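Local coordinates for protein predicted ATPase involved in replication control, Cdc46/Mcm family (Methanopyrus kandleri AV19, PDB 3F8T) that probably binds ATP and single-stranded DNA and belongs to the MCM family of replicative helicases, at residues Cys251-Ile254 with Leu255-Leu259; Glu275-Leu279 with Thr280-Lys284. The protein carries 2 engineered substitutions. All blocks are in the same frame, centred on the assembly; numbering follows the deposited sequence.

How the interactions relate
Both contacts are local, formed within one continuous run of chain, and both fall in the MCM P-loop region. Interaction 1 comes first, on helix 248-261, which follows strand 242-245 of the five-stranded parallel sheet and packs against strands 303-307 and 341-346. After strand 266-270 the chain reaches interaction 2, where the short helix 276-279 runs into strand 281-285, the first arm of a hairpin inserted in sequence between core strands 266-270 and 303-307, in a separate, mixed sheet. The centres are 24 Å apart and the nearest atoms about 12 Å, so the two do not meet directly. Interaction 1 thus belongs to the nucleotide-binding-type core, interaction 2 probably to the helix-2 insert of MCM proteins.

Interaction 1: residues Cys251-Ile254 with Leu255-Leu259; sequences CSEI and LHHVL
C251 and L255 join successive turns of helix 248-261, the helix that follows the first strand of the P-loop NTPase core. L255 N donates to C251 O at 3.0 Å in an almost straight bond of 175°. Three more i to i+4 bonds run alongside: H256 N to S252 O, H257 N to E253 O and V258 N to I254 O. The third of the four, at H257, is the most bent, 153° at the hydrogen. All four carbonyls from C251 to I254 are therefore satisfied by backbone N-H groups one turn on.

The polar side chains find their partners off the helix. S252 OG is hydrogen-bonded to D307 OD2, at the end of strand 303-307, and to P248 O. This Ser-Asp pairing is consistent with the Walker A serine and Walker B aspartate of this family. H257 NE2 bonds to A211 O, while the H256 ring stacks on Y268.

The side chains also lie close to the carbonyls of the preceding turn. L255 brings CD1 to 3.3 Å from C251 O, and on the buried side its body packs on strands 303-307 and 341-346. H256 has CG anti to its own carbonyl carbon (chi1 -79°), which leans the imidazole back toward S252 and sets CD2 3.2 Å from S252 O, obliquely to the ring.

On the more open side E253 and H257 run side by side, pointing the same way. E253 bends at chi2, so that OE2 comes 3.8 Å from H257 CB. Carboxylate and imidazole do not pair: E253 OE2 stays 4.8 Å from H257 ND1.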
ATOM      1  N   CYS A 251       9.811  -2.776 -21.951  1.00 25.76           N
ATOM      2  CA  CYS A 251       8.640  -2.532 -21.085  1.00 25.28           C
ATOM      3  C   CYS A 251       8.759  -3.308 -19.771  1.00 24.27           C
ATOM      4  O   CYS A 251       8.455  -2.768 -18.697  1.00 23.56           O
ATOM      5  CB  CYS A 251       7.339  -2.877 -21.813  1.00 25.28           C
ATOM      6  SG  CYS A 251       6.907  -1.797 -23.180  1.00 29.01           S
ATOM      7  N   SER A 252       9.239  -4.555 -19.837  1.00 23.02           N
ATOM      8  CA  SER A 252       9.421  -5.348 -18.620  1.00 22.60           C
ATOM      9  C   SER A 252      10.473  -4.740 -17.700  1.00 22.85           C
ATOM     10  O   SER A 252      10.298  -4.714 -16.491  1.00 21.37           O
ATOM     11  CB  SER A 252       9.784  -6.805 -18.922  1.00 22.58           C
ATOM     12  OG  SER A 252       8.716  -7.458 -19.582  1.00 21.54           O
ATOM     13  N   GLU A 253      11.577  -4.278 -18.280  1.00 22.49           N
ATOM     14  CA  GLU A 253      12.630  -3.639 -17.493  1.00 22.90           C
ATOM     15  C   GLU A 253      12.062  -2.419 -16.763  1.00 21.83           C
ATOM     16  O   GLU A 253      12.370  -2.214 -15.603  1.00 22.33           O
ATOM     17  CB  GLU A 253      13.800  -3.228 -18.392  1.00 23.45           C
ATOM     18  CG  GLU A 253      15.015  -2.684 -17.633  1.00 26.14           C
ATOM     19  CD  GLU A 253      14.859  -1.242 -17.182  1.00 30.72           C
ATOM     20  OE1 GLU A 253      14.069  -0.493 -17.800  1.00 34.17           O
ATOM     21  OE2 GLU A 253      15.534  -0.851 -16.200  1.00 33.51           O
ATOM     22  N   ILE A 254      11.254  -1.620 -17.450  1.00 21.16           N
ATOM     23  CA  ILE A 254      10.640  -0.430 -16.840  1.00 20.72           C
ATOM     24  C   ILE A 254       9.730  -0.824 -15.638  1.00 20.77           C
ATOM     25  O   ILE A 254       9.913  -0.331 -14.522  1.00 19.92           O
ATOM     26  CB  ILE A 254       9.924   0.442 -17.883  1.00 21.09           C
ATOM     27  CG1 ILE A 254      10.973   1.072 -18.820  1.00 22.17           C
ATOM     28  CG2 ILE A 254       9.132   1.585 -17.204  1.00 21.36           C
ATOM     29  CD1 ILE A 254      10.417   1.637 -20.113  1.00 23.96           C
ATOM     30  N   LEU A 255       8.794  -1.744 -15.869  1.00 19.18           N
ATOM     31  CA  LEU A 255       7.883  -2.193 -14.796  1.00 19.20           C
ATOM     32  C   LEU A 255       8.651  -2.718 -13.585  1.00 19.42           C
ATOM     33  O   LEU A 255       8.353  -2.352 -12.444  1.00 19.30           O
ATOM     34  CB  LEU A 255       6.916  -3.271 -15.331  1.00 19.10           C
ATOM     35  CG  LEU A 255       5.590  -2.824 -15.950  1.00 18.66           C
ATOM     36  CD1 LEU A 255       5.780  -1.845 -17.093  1.00 18.51           C
ATOM     37  CD2 LEU A 255       4.767  -4.040 -16.423  1.00 19.04           C
ATOM     38  N   HIS A 256       9.645  -3.573 -13.833  1.00 19.60           N
ATOM     39  CA  HIS A 256      10.466  -4.128 -12.750  1.00 20.53           C
ATOM     40  C   HIS A 256      11.254  -3.036 -12.030  1.00 20.98           C
ATOM     41  O   HIS A 256      11.367  -3.049 -10.802  1.00 20.89           O
ATOM     42  CB  HIS A 256      11.437  -5.182 -13.285  1.00 20.60           C
ATOM     43  CG  HIS A 256      10.813  -6.524 -13.521  1.00 22.62           C
ATOM     44  ND1 HIS A 256      10.231  -7.261 -12.511  1.00 24.97           N
ATOM     45  CD2 HIS A 256      10.719  -7.280 -14.639  1.00 24.22           C
ATOM     46  CE1 HIS A 256       9.777  -8.400 -13.004  1.00 24.16           C
ATOM     47  NE2 HIS A 256      10.069  -8.440 -14.292  1.00 24.59           N
ATOM     48  N   HIS A 257      11.806  -2.105 -12.814  1.00 21.09           N
ATOM     49  CA  HIS A 257      12.554  -0.974 -12.271  1.00 21.25           C
ATOM     50  C   HIS A 257      11.704  -0.131 -11.300  1.00 21.01           C
ATOM     51  O   HIS A 257      12.101   0.112 -10.138  1.00 20.68           O
ATOM     52  CB  HIS A 257      13.111  -0.110 -13.406  1.00 21.25           C
ATOM     53  CG  HIS A 257      13.874   1.086 -12.925  1.00 22.76           C
ATOM     54  ND1 HIS A 257      14.773   1.019 -11.880  1.00 24.91           N
ATOM     55  CD2 HIS A 257      13.861   2.373 -13.334  1.00 22.81           C
ATOM     56  CE1 HIS A 257      15.285   2.219 -11.669  1.00 25.27           C
ATOM     57  NE2 HIS A 257      14.750   3.058 -12.541  1.00 25.09           N
ATOM     58  N   VAL A 258      10.523   0.268 -11.763  1.00 21.05           N
ATOM     59  CA  VAL A 258       9.609   1.068 -10.941  1.00 21.01           C
ATOM     60  C   VAL A 258       9.268   0.337  -9.634  1.00 21.55           C
ATOM     61  O   VAL A 258       9.397   0.897  -8.544  1.00 20.85           O
ATOM     62  CB  VAL A 258       8.310   1.456 -11.713  1.00 20.75           C
ATOM     63  CG1 VAL A 258       7.272   2.004 -10.730  1.00 20.64           C
ATOM     64  CG2 VAL A 258       8.608   2.478 -12.820  1.00 20.70           C
ATOM     65  N   LEU A 259       8.852  -0.917  -9.744  1.00 22.21           N
ATOM     66  CA  LEU A 259       8.496  -1.698  -8.560  1.00 23.83           C
ATOM     67  C   LEU A 259       9.654  -1.987  -7.627  1.00 24.94           C
ATOM     68  O   LEU A 259       9.483  -2.028  -6.407  1.00 26.17           O
ATOM     69  CB  LEU A 259       7.895  -3.022  -8.982  1.00 24.18           C
ATOM     70  CG  LEU A 259       6.411  -3.055  -9.264  1.00 24.95           C
ATOM     71  CD1 LEU A 259       6.112  -4.508  -9.389  1.00 27.63           C
ATOM     72  CD2 LEU A 259       5.610  -2.497  -8.126  1.00 26.37           C
TER

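Interaction 2: residues Glu275-Leu279 with Thr280-Lys284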
ATOM      1  N   GLU A 275      -3.523 -16.632 -12.950  1.00 23.55           N
ATOM      2  CA  GLU A 275      -4.924 -17.069 -12.938  1.00 24.26           C
ATOM      3  C   GLU A 275      -5.748 -15.957 -12.317  1.00 24.20           C
ATOM      4  O   GLU A 275      -5.221 -15.144 -11.548  1.00 23.09           O
ATOM      5  CB  GLU A 275      -5.084 -18.358 -12.136  1.00 24.84           C
ATOM      6  CG  GLU A 275      -4.150 -19.469 -12.587  1.00 28.06           C
ATOM      7  CD  GLU A 275      -4.440 -19.913 -14.003  1.00 32.65           C
ATOM      8  OE1 GLU A 275      -5.578 -20.337 -14.273  1.00 35.40           O
ATOM      9  OE2 GLU A 275      -3.525 -19.842 -14.846  1.00 35.48           O
ATOM     10  N   LEU A 276      -7.038 -15.927 -12.638  1.00 24.28           N
ATOM     11  CA  LEU A 276      -7.902 -14.862 -12.161  1.00 25.39           C
ATOM     12  C   LEU A 276      -7.804 -14.723 -10.642  1.00 25.66           C
ATOM     13  O   LEU A 276      -7.664 -13.620 -10.117  1.00 25.14           O
ATOM     14  CB  LEU A 276      -9.355 -15.064 -12.625  1.00 25.14           C
ATOM     15  CG  LEU A 276     -10.435 -14.100 -12.113  1.00 26.91           C
ATOM     16  CD1 LEU A 276     -10.136 -12.659 -12.544  1.00 29.08           C
ATOM     17  CD2 LEU A 276     -11.799 -14.528 -12.624  1.00 26.40           C
ATOM     18  N   THR A 277      -7.842 -15.843  -9.936  1.00 26.15           N
ATOM     19  CA  THR A 277      -7.782 -15.775  -8.490  1.00 26.89           C
ATOM     20  C   THR A 277      -6.372 -15.431  -7.961  1.00 26.78           C
ATOM     21  O   THR A 277      -6.243 -15.036  -6.805  1.00 26.94           O
ATOM     22  CB  THR A 277      -8.404 -17.028  -7.818  1.00 27.19           C
ATOM     23  OG1 THR A 277      -7.752 -18.206  -8.291  1.00 28.72           O
ATOM     24  CG2 THR A 277      -9.877 -17.125  -8.159  1.00 28.17           C
ATOM     25  N   ASP A 278      -5.340 -15.557  -8.801  1.00 25.63           N
ATOM     26  CA  ASP A 278      -4.002 -15.035  -8.473  1.00 25.31           C
ATOM     27  C   ASP A 278      -4.009 -13.494  -8.577  1.00 24.37           C
ATOM     28  O   ASP A 278      -3.135 -12.817  -8.015  1.00 23.37           O
ATOM     29  CB  ASP A 278      -2.898 -15.522  -9.447  1.00 26.14           C
ATOM     30  CG  ASP A 278      -2.655 -17.039  -9.452  1.00 29.33           C
ATOM     31  OD1 ASP A 278      -2.726 -17.708  -8.398  1.00 30.12           O
ATOM     32  OD2 ASP A 278      -2.312 -17.549 -10.560  1.00 31.85           O
ATOM     33  N   LEU A 279      -4.959 -12.951  -9.339  1.00 23.19           N
ATOM     34  CA  LEU A 279      -5.050 -11.503  -9.561  1.00 23.27           C
ATOM     35  C   LEU A 279      -5.982 -10.815  -8.561  1.00 23.30           C
ATOM     36  O   LEU A 279      -5.721  -9.691  -8.133  1.00 24.02           O
ATOM     37  CB  LEU A 279      -5.516 -11.208 -11.002  1.00 22.85           C
ATOM     38  CG  LEU A 279      -5.754  -9.752 -11.427  1.00 23.30           C
ATOM     39  CD1 LEU A 279      -4.448  -8.915 -11.334  1.00 22.71           C
ATOM     40  CD2 LEU A 279      -6.343  -9.717 -12.837  1.00 23.34           C
ATOM     41  N   THR A 280      -7.071 -11.480  -8.197  1.00 23.56           N
ATOM     42  CA  THR A 280      -8.056 -10.895  -7.304  1.00 23.75           C
ATOM     43  C   THR A 280      -7.885 -11.461  -5.886  1.00 24.47           C
ATOM     44  O   THR A 280      -7.194 -10.870  -5.046  1.00 24.46           O
ATOM     45  CB  THR A 280      -9.501 -11.108  -7.852  1.00 23.70           C
ATOM     46  OG1 THR A 280      -9.726 -12.503  -8.066  1.00 25.00           O
ATOM     47  CG2 THR A 280      -9.664 -10.400  -9.185  1.00 23.36           C
ATOM     48  N   ALA A 281      -8.496 -12.620  -5.642  1.00 24.48           N
ATOM     49  CA  ALA A 281      -8.435 -13.296  -4.363  1.00 25.36           C
ATOM     50  C   ALA A 281      -9.058 -14.669  -4.566  1.00 25.85           C
ATOM     51  O   ALA A 281      -9.787 -14.875  -5.531  1.00 25.89           O
ATOM     52  CB  ALA A 281      -9.208 -12.503  -3.295  1.00 25.06           C
ATOM     53  N   VAL A 282      -8.756 -15.609  -3.679  1.00 26.90           N
ATOM     54  CA  VAL A 282      -9.413 -16.925  -3.714  1.00 28.06           C
ATOM     55  C   VAL A 282     -10.110 -17.206  -2.369  1.00 28.42           C
ATOM     56  O   VAL A 282      -9.536 -16.953  -1.307  1.00 27.49           O
ATOM     57  CB  VAL A 282      -8.435 -18.067  -4.124  1.00 27.38           C
ATOM     58  CG1 VAL A 282      -7.397 -18.324  -3.068  1.00 29.03           C
ATOM     59  CG2 VAL A 282      -9.191 -19.364  -4.431  1.00 29.12           C
ATOM     60  N   LEU A 283     -11.354 -17.678  -2.436  1.00 29.28           N
ATOM     61  CA  LEU A 283     -12.064 -18.159  -1.252  1.00 31.10           C
ATOM     62  C   LEU A 283     -12.193 -19.677  -1.367  1.00 32.74           C
ATOM     63  O   LEU A 283     -12.805 -20.175  -2.309  1.00 32.33           O
ATOM     64  CB  LEU A 283     -13.439 -17.495  -1.132  1.00 30.60           C
ATOM     65  CG  LEU A 283     -14.349 -17.895   0.030  1.00 30.95           C
ATOM     66  CD1 LEU A 283     -13.812 -17.384   1.366  1.00 29.93           C
ATOM     67  CD2 LEU A 283     -15.756 -17.368  -0.218  1.00 31.06           C
ATOM     68  N   LYS A 284     -11.580 -20.399  -0.435  1.00 35.10           N
ATOM     69  CA  LYS A 284     -11.608 -21.861  -0.443  1.00 38.19           C
ATOM     70  C   LYS A 284     -12.457 -22.364   0.711  1.00 39.93           C
ATOM     71  O   LYS A 284     -12.312 -21.882   1.836  1.00 40.04           O
ATOM     72  CB  LYS A 284     -10.197 -22.428  -0.315  1.00 38.17           C
ATOM     73  CG  LYS A 284      -9.360 -22.343  -1.574  1.00 40.65           C
ATOM     74  CD  LYS A 284      -9.531 -23.588  -2.445  1.00 43.72           C
ATOM     75  CE  LYS A 284      -8.536 -23.595  -3.603  1.00 45.83           C
ATOM     76  NZ  LYS A 284      -8.918 -22.632  -4.670  1.00 47.46           N
TER
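T280 turns back on L276 where helix 276-279 ends and strand 281-285 begins. This helix-to-hairpin junction, inserted along the chain between core strands 266-270 and 303-307, is consistent with the helix-2 insert of MCM proteins. T280 is the first residue to leave helical backbone angles, yet its N still donates to L276 O, at 2.9 Å and nearly in line with the carbonyl. L276 O also accepts from L279 N, so two backbone donors grip it.

From T280 CB, itself 3.8 Å from L276 O, the side chain forks. OG1 lies between the backbone N and the carbonyl carbon (chi1 56°), which turns it toward the helix end: it comes 3.1 Å from L276 O, although the hydroxyl proton has another acceptor within reach. The same OG1 rests 3.8 Å from T277 CA. The other branch, CG2, meets the tip of L276 at CD1, 4.1 Å away, the two side chains crossing at a slant. Both also touch A319 of helix 314-326, which closes over this hydrophobic side. With an alanine here, both branches go, and the end of L276 would probably lose its methyl neighbour, opening a gap beside A319.

At the other end of the helix, D278 OD2 accepts from E275 N at the N-cap, on the anti side of the carboxylate, tilted 31° out of its plane. T277, one residue earlier, lies beside the start of the strand, with CB 3.8 Å from V282 CB. The contact buries A281 O without any polar partner in the model; it lies 3.4 Å from T277 CB.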